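Local coordinates for protein membrane-anchored mycosin mycp1 (Mycobacterium thermoresistibile, PDB 4HVL) that is probably a subtilisin-like serine endopeptidase, an essential membrane-anchored component of the ESX-1 type VII secretion system of mycobacteria, at residues A67-G72 with A163-H168; T103-V108 with N178-A183; R127-R132 with L172-I177. One frame throughout, in Å; residues are numbered along the deposited sequence.

Interaction 1 of 3, residues A67-G72 with A163-H168; sequences AVIDTG and ARAIVH. With ZN (zinc ion), chain C.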
# COMPACT_ATOMS: atom_id res chain seq x y z
N ALA A 67 0.77 -10.74 -0.56
CA ALA A 67 0.74 -10.28 -1.93
C ALA A 67 0.95 -8.77 -1.96
O ALA A 67 0.33 -8.02 -1.16
CB ALA A 67 -0.57 -10.63 -2.60
N VAL A 68 1.81 -8.32 -2.87
CA VAL A 68 2.18 -6.92 -2.97
C VAL A 68 1.77 -6.40 -4.33
O VAL A 68 2.33 -6.82 -5.34
CB VAL A 68 3.69 -6.73 -2.78
CG1 VAL A 68 4.04 -5.24 -2.75
CG2 VAL A 68 4.16 -7.43 -1.51
N ILE A 69 0.77 -5.52 -4.35
CA ILE A 69 0.29 -4.92 -5.60
C ILE A 69 0.99 -3.57 -5.68
O ILE A 69 0.73 -2.67 -4.88
CB ILE A 69 -1.25 -4.78 -5.61
CG1 ILE A 69 -1.89 -6.14 -5.29
CG2 ILE A 69 -1.72 -4.21 -6.93
CD1 ILE A 69 -3.39 -6.18 -5.45
N ASP A 70 1.90 -3.44 -6.63
CA ASP A 70 2.84 -2.32 -6.67
C ASP A 70 3.45 -2.29 -8.10
O ASP A 70 2.72 -2.55 -9.07
CB ASP A 70 3.89 -2.55 -5.57
CG ASP A 70 4.61 -1.27 -5.14
OD1 ASP A 70 5.25 -0.66 -6.04
OD2 ASP A 70 4.57 -0.93 -3.92
N THR A 71 4.74 -1.99 -8.26
CA THR A 71 5.34 -1.82 -9.58
C THR A 71 6.20 -3.04 -10.00
O THR A 71 7.08 -2.93 -10.85
CB THR A 71 6.24 -0.56 -9.63
OG1 THR A 71 7.37 -0.78 -8.77
CG2 THR A 71 5.48 0.68 -9.19
N GLY A 72 5.94 -4.21 -9.40
CA GLY A 72 6.83 -5.35 -9.63
C GLY A 72 8.02 -5.36 -8.68
O GLY A 72 8.29 -4.38 -7.95
N ALA A 163 -9.07 -4.04 -9.92
CA ALA A 163 -10.10 -4.93 -9.42
C ALA A 163 -9.73 -6.36 -9.75
O ALA A 163 -9.81 -7.23 -8.90
CB ALA A 163 -11.45 -4.57 -10.00
N ARG A 164 -9.29 -6.61 -10.98
CA ARG A 164 -8.85 -7.96 -11.36
C ARG A 164 -7.61 -8.42 -10.56
O ARG A 164 -7.48 -9.60 -10.21
CB ARG A 164 -8.57 -8.06 -12.86
CG ARG A 164 -9.82 -7.92 -13.73
CD ARG A 164 -9.55 -8.18 -15.21
NE ARG A 164 -8.97 -7.01 -15.89
CZ ARG A 164 -7.69 -6.83 -16.21
NH1 ARG A 164 -6.76 -7.72 -15.92
NH2 ARG A 164 -7.32 -5.70 -16.82
N ALA A 165 -6.69 -7.50 -10.32
CA ALA A 165 -5.49 -7.83 -9.58
C ALA A 165 -5.81 -8.26 -8.14
O ALA A 165 -5.12 -9.13 -7.58
CB ALA A 165 -4.50 -6.66 -9.58
N ILE A 166 -6.84 -7.67 -7.55
CA ILE A 166 -7.24 -8.03 -6.19
C ILE A 166 -7.85 -9.43 -6.21
O ILE A 166 -7.51 -10.27 -5.36
CB ILE A 166 -8.20 -6.98 -5.58
CG1 ILE A 166 -7.47 -5.65 -5.36
CG2 ILE A 166 -8.74 -7.44 -4.24
CD1 ILE A 166 -8.38 -4.44 -5.22
N VAL A 167 -8.71 -9.71 -7.21
CA VAL A 167 -9.28 -11.06 -7.37
C VAL A 167 -8.14 -12.08 -7.52
O VAL A 167 -8.08 -13.10 -6.79
CB VAL A 167 -10.27 -11.15 -8.57
CG1 VAL A 167 -10.67 -12.59 -8.86
CG2 VAL A 167 -11.53 -10.34 -8.28
N HIS A 168 -7.24 -11.81 -8.47
CA HIS A 168 -6.12 -12.68 -8.72
C HIS A 168 -5.22 -12.87 -7.46
O HIS A 168 -4.85 -14.00 -7.13
CB HIS A 168 -5.33 -12.15 -9.90
CG HIS A 168 -4.10 -12.92 -10.23
ND1 HIS A 168 -4.12 -14.15 -10.85
CD2 HIS A 168 -2.79 -12.61 -10.07
CE1 HIS A 168 -2.88 -14.57 -11.04
NE2 HIS A 168 -2.05 -13.65 -10.58
ZN ZN C . -5.69 -15.46 -11.47
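The CD1 methyl of I69, at the end of its longer branch, meets A165 and I166 of helix 154-171. Its closest approach is to the backbone, with I69 CD1 4.0 Å from the carbonyl O of A165. The same I69 methyl lies 4.1 Å from CG1 of I166 and 4.3 Å from CB of A165. The two isoleucine side chains cross at roughly a right angle, so they meet end against flank and not along their lengths. A165 turns its CB toward the strand, whereas I166 offers the side of its chain. I69 CG1 stands anti to the carbonyl carbon (chi1 -53°), and an extended chi2 carries CD1 straight out from the strand to the helix. The backbones thus stay well apart, I69 CA and A165 CA being 7.6 Å from each other. In the alpha/beta/alpha layering of the subtilisin fold, helix 154-171 covers one face of the parallel sheet, over strand 65-70. Farther out, I166 leans on A199 and V200 of helix 194-206, while I69 also touches H133. Beyond I69 the strand delivers D70, the predicted aspartate of the charge relay. Its OD1 accepts the T71 backbone N at 2.6 Å through the anti lone pair, in a bond bent to 131°, and is also hydrogen-bonded to H101 ND1; with the bonds of OD2 to S180 and T105, these probably help fix the rotation of the carboxylate. On the helix, H168 binds a zinc ion through ND1 (2.1 Å), a site shared with D15.

Interaction 2 of 3, residues T103-V108 with N178-A183; sequences TLTASV and NISEAA. With ZN (zinc ion), chain B.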
# COMPACT_ATOMS: atom_id res chain seq x y z
N THR A 103 10.06 -3.26 -5.44
CA THR A 103 11.13 -4.02 -4.81
C THR A 103 11.33 -3.50 -3.38
O THR A 103 11.50 -4.27 -2.44
CB THR A 103 12.44 -3.89 -5.61
OG1 THR A 103 12.22 -4.36 -6.95
CG2 THR A 103 13.54 -4.70 -4.96
N LEU A 104 11.30 -2.18 -3.25
CA LEU A 104 11.54 -1.53 -1.94
C LEU A 104 10.37 -1.77 -1.00
O LEU A 104 10.57 -2.10 0.15
CB LEU A 104 11.82 -0.04 -2.11
CG LEU A 104 13.21 0.34 -2.63
CD1 LEU A 104 13.49 -0.16 -4.05
CD2 LEU A 104 13.41 1.85 -2.59
N THR A 105 9.14 -1.61 -1.48
CA THR A 105 7.95 -1.97 -0.70
C THR A 105 8.03 -3.39 -0.13
O THR A 105 7.89 -3.60 1.08
CB THR A 105 6.70 -1.87 -1.58
OG1 THR A 105 6.67 -0.58 -2.17
CG2 THR A 105 5.43 -2.08 -0.76
N ALA A 106 8.29 -4.36 -1.01
CA ALA A 106 8.40 -5.75 -0.61
C ALA A 106 9.49 -5.94 0.45
O ALA A 106 9.29 -6.72 1.41
CB ALA A 106 8.65 -6.66 -1.81
N SER A 107 10.60 -5.20 0.32
CA SER A 107 11.70 -5.30 1.28
C SER A 107 11.31 -4.82 2.68
O SER A 107 11.75 -5.39 3.68
CB SER A 107 12.96 -4.58 0.81
OG SER A 107 12.88 -3.17 0.98
N VAL A 108 10.47 -3.79 2.73
CA VAL A 108 10.00 -3.25 4.02
C VAL A 108 9.07 -4.26 4.72
O VAL A 108 9.18 -4.48 5.94
CB VAL A 108 9.32 -1.85 3.83
CG1 VAL A 108 8.56 -1.44 5.07
CG2 VAL A 108 10.36 -0.79 3.51
N ASN A 178 -1.19 -6.27 0.28
CA ASN A 178 -0.74 -4.89 0.39
C ASN A 178 -0.99 -4.18 -0.93
O ASN A 178 -0.41 -4.55 -1.96
CB ASN A 178 0.76 -4.85 0.70
CG ASN A 178 1.30 -3.45 0.90
OD1 ASN A 178 1.27 -2.89 2.00
ND2 ASN A 178 1.84 -2.89 -0.14
N ILE A 179 -1.85 -3.16 -0.90
CA ILE A 179 -2.17 -2.40 -2.10
C ILE A 179 -1.53 -1.02 -2.01
O ILE A 179 -1.94 -0.18 -1.20
CB ILE A 179 -3.71 -2.26 -2.28
CG1 ILE A 179 -4.37 -3.64 -2.24
CG2 ILE A 179 -4.01 -1.53 -3.60
CD1 ILE A 179 -5.86 -3.67 -2.58
N SER A 180 -0.51 -0.81 -2.82
CA SER A 180 0.18 0.45 -2.87
C SER A 180 -0.58 1.44 -3.75
O SER A 180 -0.38 2.64 -3.65
CB SER A 180 1.62 0.29 -3.39
OG SER A 180 2.36 -0.66 -2.64
N GLU A 181 -1.46 0.95 -4.63
CA GLU A 181 -2.21 1.83 -5.56
C GLU A 181 -3.12 2.74 -4.76
O GLU A 181 -3.83 2.29 -3.85
CB GLU A 181 -3.04 0.98 -6.54
CG GLU A 181 -3.99 1.74 -7.46
CD GLU A 181 -3.27 2.70 -8.39
OE1 GLU A 181 -2.18 2.39 -8.88
OE2 GLU A 181 -3.82 3.80 -8.62
N ALA A 182 -3.10 4.03 -5.08
CA ALA A 182 -4.05 4.97 -4.50
C ALA A 182 -4.50 5.89 -5.61
O ALA A 182 -3.87 6.91 -5.86
CB ALA A 182 -3.43 5.74 -3.35
N ALA A 183 -5.59 5.51 -6.27
CA ALA A 183 -6.09 6.26 -7.44
C ALA A 183 -7.03 7.35 -7.00
O ALA A 183 -7.92 7.11 -6.20
CB ALA A 183 -6.82 5.32 -8.37
ZN ZN B . -1.18 0.70 -9.33
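T105 reaches from helix 102-110 toward the end of strand 176-179, and its two branches have different tasks. CB points at the 178-183 segment. From there CG2 runs anti to the backbone N (chi1 -53°, measured to OG1) and ends against both the side-chain amide of N178 and the hydroxyl of S180, where T105 CG2 is 3.9 Å from S180 OG. The threonine and asparagine side chains cross obliquely, with the methyl resting against the amide. The other branch, OG1, stays beside the backbone N and is held by polar partners: it is hydrogen-bonded to D70 OD2 and to the carbonyl O of H101, one turn back in the chain. S180 OG also bonds to D70 OD2, so two hydroxyls, one from each side of this contact, grip the same oxygen of the predicted charge-relay aspartate. T105 and S180 therefore act as a second shell that probably helps to orient that carboxylate in the subtilase active site. Elsewhere in the helix S107 OG gives a hydrogen bond of 2.7 Å to L104 O, tilted 16° from the carbonyl plane; the same oxygen accepts V108 N. After S180 the chain turns to E181, whose chain bends at chi2 to bring OE1 2.0 Å from a zinc ion also bound by H133 and T134. Around the contact, helix 311-328 sets A315 against N178 and S312 against S180, helix 154-171 borders E181 with S158 and L162, and strand 288-289 packs A288 on L104 and S107 of helix 102-110.

Interaction 3 of 3, residues R127-R132 with L172-I177; sequences RILSLR and LGAQVI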
# COMPACT_ATOMS: atom_id res chain seq x y z
N ARG A 127 6.40 -15.22 2.94
CA ARG A 127 6.52 -15.26 1.48
C ARG A 127 5.99 -13.95 0.89
O ARG A 127 5.13 -13.30 1.49
CB ARG A 127 5.76 -16.43 0.88
CG ARG A 127 6.47 -17.76 1.03
CD ARG A 127 5.56 -18.94 0.68
NE ARG A 127 5.40 -19.14 -0.77
CZ ARG A 127 4.26 -19.05 -1.46
NH1 ARG A 127 3.10 -18.73 -0.87
NH2 ARG A 127 4.26 -19.27 -2.77
N ILE A 128 6.49 -13.59 -0.29
CA ILE A 128 6.08 -12.39 -1.02
C ILE A 128 5.63 -12.79 -2.43
O ILE A 128 6.41 -13.40 -3.17
CB ILE A 128 7.30 -11.46 -1.20
CG1 ILE A 128 7.84 -10.99 0.14
CG2 ILE A 128 6.98 -10.27 -2.11
CD1 ILE A 128 9.35 -10.87 0.13
N LEU A 129 4.40 -12.45 -2.79
CA LEU A 129 3.93 -12.58 -4.17
C LEU A 129 3.88 -11.18 -4.77
O LEU A 129 3.31 -10.26 -4.15
CB LEU A 129 2.54 -13.20 -4.20
CG LEU A 129 2.46 -14.53 -3.47
CD1 LEU A 129 1.04 -15.07 -3.53
CD2 LEU A 129 3.45 -15.54 -4.03
N SER A 130 4.50 -11.00 -5.94
CA SER A 130 4.57 -9.68 -6.60
C SER A 130 3.60 -9.56 -7.78
O SER A 130 3.69 -10.29 -8.77
CB SER A 130 6.00 -9.38 -7.08
OG SER A 130 6.08 -8.12 -7.77
N LEU A 131 2.68 -8.61 -7.68
CA LEU A 131 1.76 -8.27 -8.76
C LEU A 131 2.10 -6.86 -9.21
O LEU A 131 2.08 -5.92 -8.40
CB LEU A 131 0.32 -8.29 -8.28
CG LEU A 131 -0.28 -9.61 -7.84
CD1 LEU A 131 0.08 -9.94 -6.38
CD2 LEU A 131 -1.80 -9.56 -7.99
N ARG A 132 2.45 -6.71 -10.49
CA ARG A 132 2.71 -5.40 -11.03
C ARG A 132 1.39 -4.82 -11.56
O ARG A 132 0.79 -5.36 -12.50
CB ARG A 132 3.80 -5.38 -12.10
CG ARG A 132 3.91 -4.01 -12.75
CD ARG A 132 5.23 -3.76 -13.44
NE ARG A 132 5.36 -4.57 -14.66
CZ ARG A 132 6.33 -4.43 -15.55
NH1 ARG A 132 7.26 -3.51 -15.37
NH2 ARG A 132 6.37 -5.23 -16.60
N LEU A 172 -4.40 -16.44 -5.49
CA LEU A 172 -3.03 -16.91 -5.23
C LEU A 172 -2.86 -17.45 -3.81
O LEU A 172 -1.89 -18.14 -3.55
CB LEU A 172 -2.01 -15.79 -5.47
CG LEU A 172 -1.86 -15.42 -6.96
CD1 LEU A 172 -1.07 -14.13 -7.14
CD2 LEU A 172 -1.20 -16.56 -7.74
N GLY A 173 -3.79 -17.14 -2.91
CA GLY A 173 -3.76 -17.70 -1.55
C GLY A 173 -3.05 -16.81 -0.52
O GLY A 173 -2.63 -17.28 0.53
N ALA A 174 -2.88 -15.54 -0.82
CA ALA A 174 -2.20 -14.64 0.14
C ALA A 174 -3.12 -14.31 1.32
O ALA A 174 -4.33 -14.15 1.14
CB ALA A 174 -1.75 -13.39 -0.56
N GLN A 175 -2.58 -14.26 2.53
CA GLN A 175 -3.40 -14.00 3.71
C GLN A 175 -3.37 -12.53 4.10
O GLN A 175 -4.17 -12.08 4.93
CB GLN A 175 -2.97 -14.86 4.89
CG GLN A 175 -3.09 -16.34 4.64
CD GLN A 175 -1.80 -16.96 4.14
OE1 GLN A 175 -0.74 -16.37 4.23
NE2 GLN A 175 -1.92 -18.14 3.57
N VAL A 176 -2.43 -11.79 3.49
CA VAL A 176 -2.35 -10.33 3.55
C VAL A 176 -2.11 -9.83 2.13
O VAL A 176 -1.29 -10.40 1.39
CB VAL A 176 -1.20 -9.88 4.47
CG1 VAL A 176 -1.19 -8.37 4.65
CG2 VAL A 176 -1.31 -10.59 5.82
N ILE A 177 -2.87 -8.80 1.73
CA ILE A 177 -2.71 -8.15 0.44
C ILE A 177 -2.39 -6.67 0.66
O ILE A 177 -3.24 -5.88 1.14
CB ILE A 177 -3.99 -8.27 -0.42
CG1 ILE A 177 -4.35 -9.74 -0.62
CG2 ILE A 177 -3.78 -7.60 -1.77
CD1 ILE A 177 -5.65 -9.99 -1.34
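L129 and L172 both place CG anti to the carbonyl carbon (chi1 -54° and -70°) and continue extended; the two side chains pass in opposite directions. As a result L129 CD1 lodges near the root of its partner, 3.7 Å from L172 CB, and not against its end. L129 CD1 also comes within 4.4 Å of A174 CB; the same methyl therefore touches residues on both sides of G173. Farther along the strand, L131 CD1 approaches L172 CD1 at 4.4 Å, a looser contact at the tips. The turn between L172 and A174 is made by G173, which leaves helix 154-171 with positive phi (94°) in a Schellman motif; this ends the helix, leads the chain on toward strand 176-179 and places A174 beside L129 CD1. A67 of the intervening strand 65-70 touches both L131 and A174, and H168 and A169 of the helix pack on L131. The contact joins the first strand of a beta-alpha-beta crossover, strand 127-132, to the connection between helix 154-171 and its second strand, 176-179; the crossover spans strand 65-70 between its two parallel strands, as in the subtilisin fold.

Overall arrangement
Strand 65-70 ties the three contacts together, since its backbone bonds to both neighbours: V68 N to L129 O (2.8 Å) connects interaction 1 with interaction 3, and A67 O to N178 N (2.7 Å) connects it with interaction 2. Helix 154-171 covers one face of this sheet and helix 102-110 the other, where V68 CG1 meets T105 CG2 at 4.0 Å and A106 CB meets I128 CG2 at 4.0 Å. The predicted charge-relay end lies where interactions 1 and 2 converge, with D70 OD2 2.6 Å from S180 OG, beside H101 and S312, which share a zinc ion. Interaction 3 is centred farther back, where L172 and A174 precede strand 176-179.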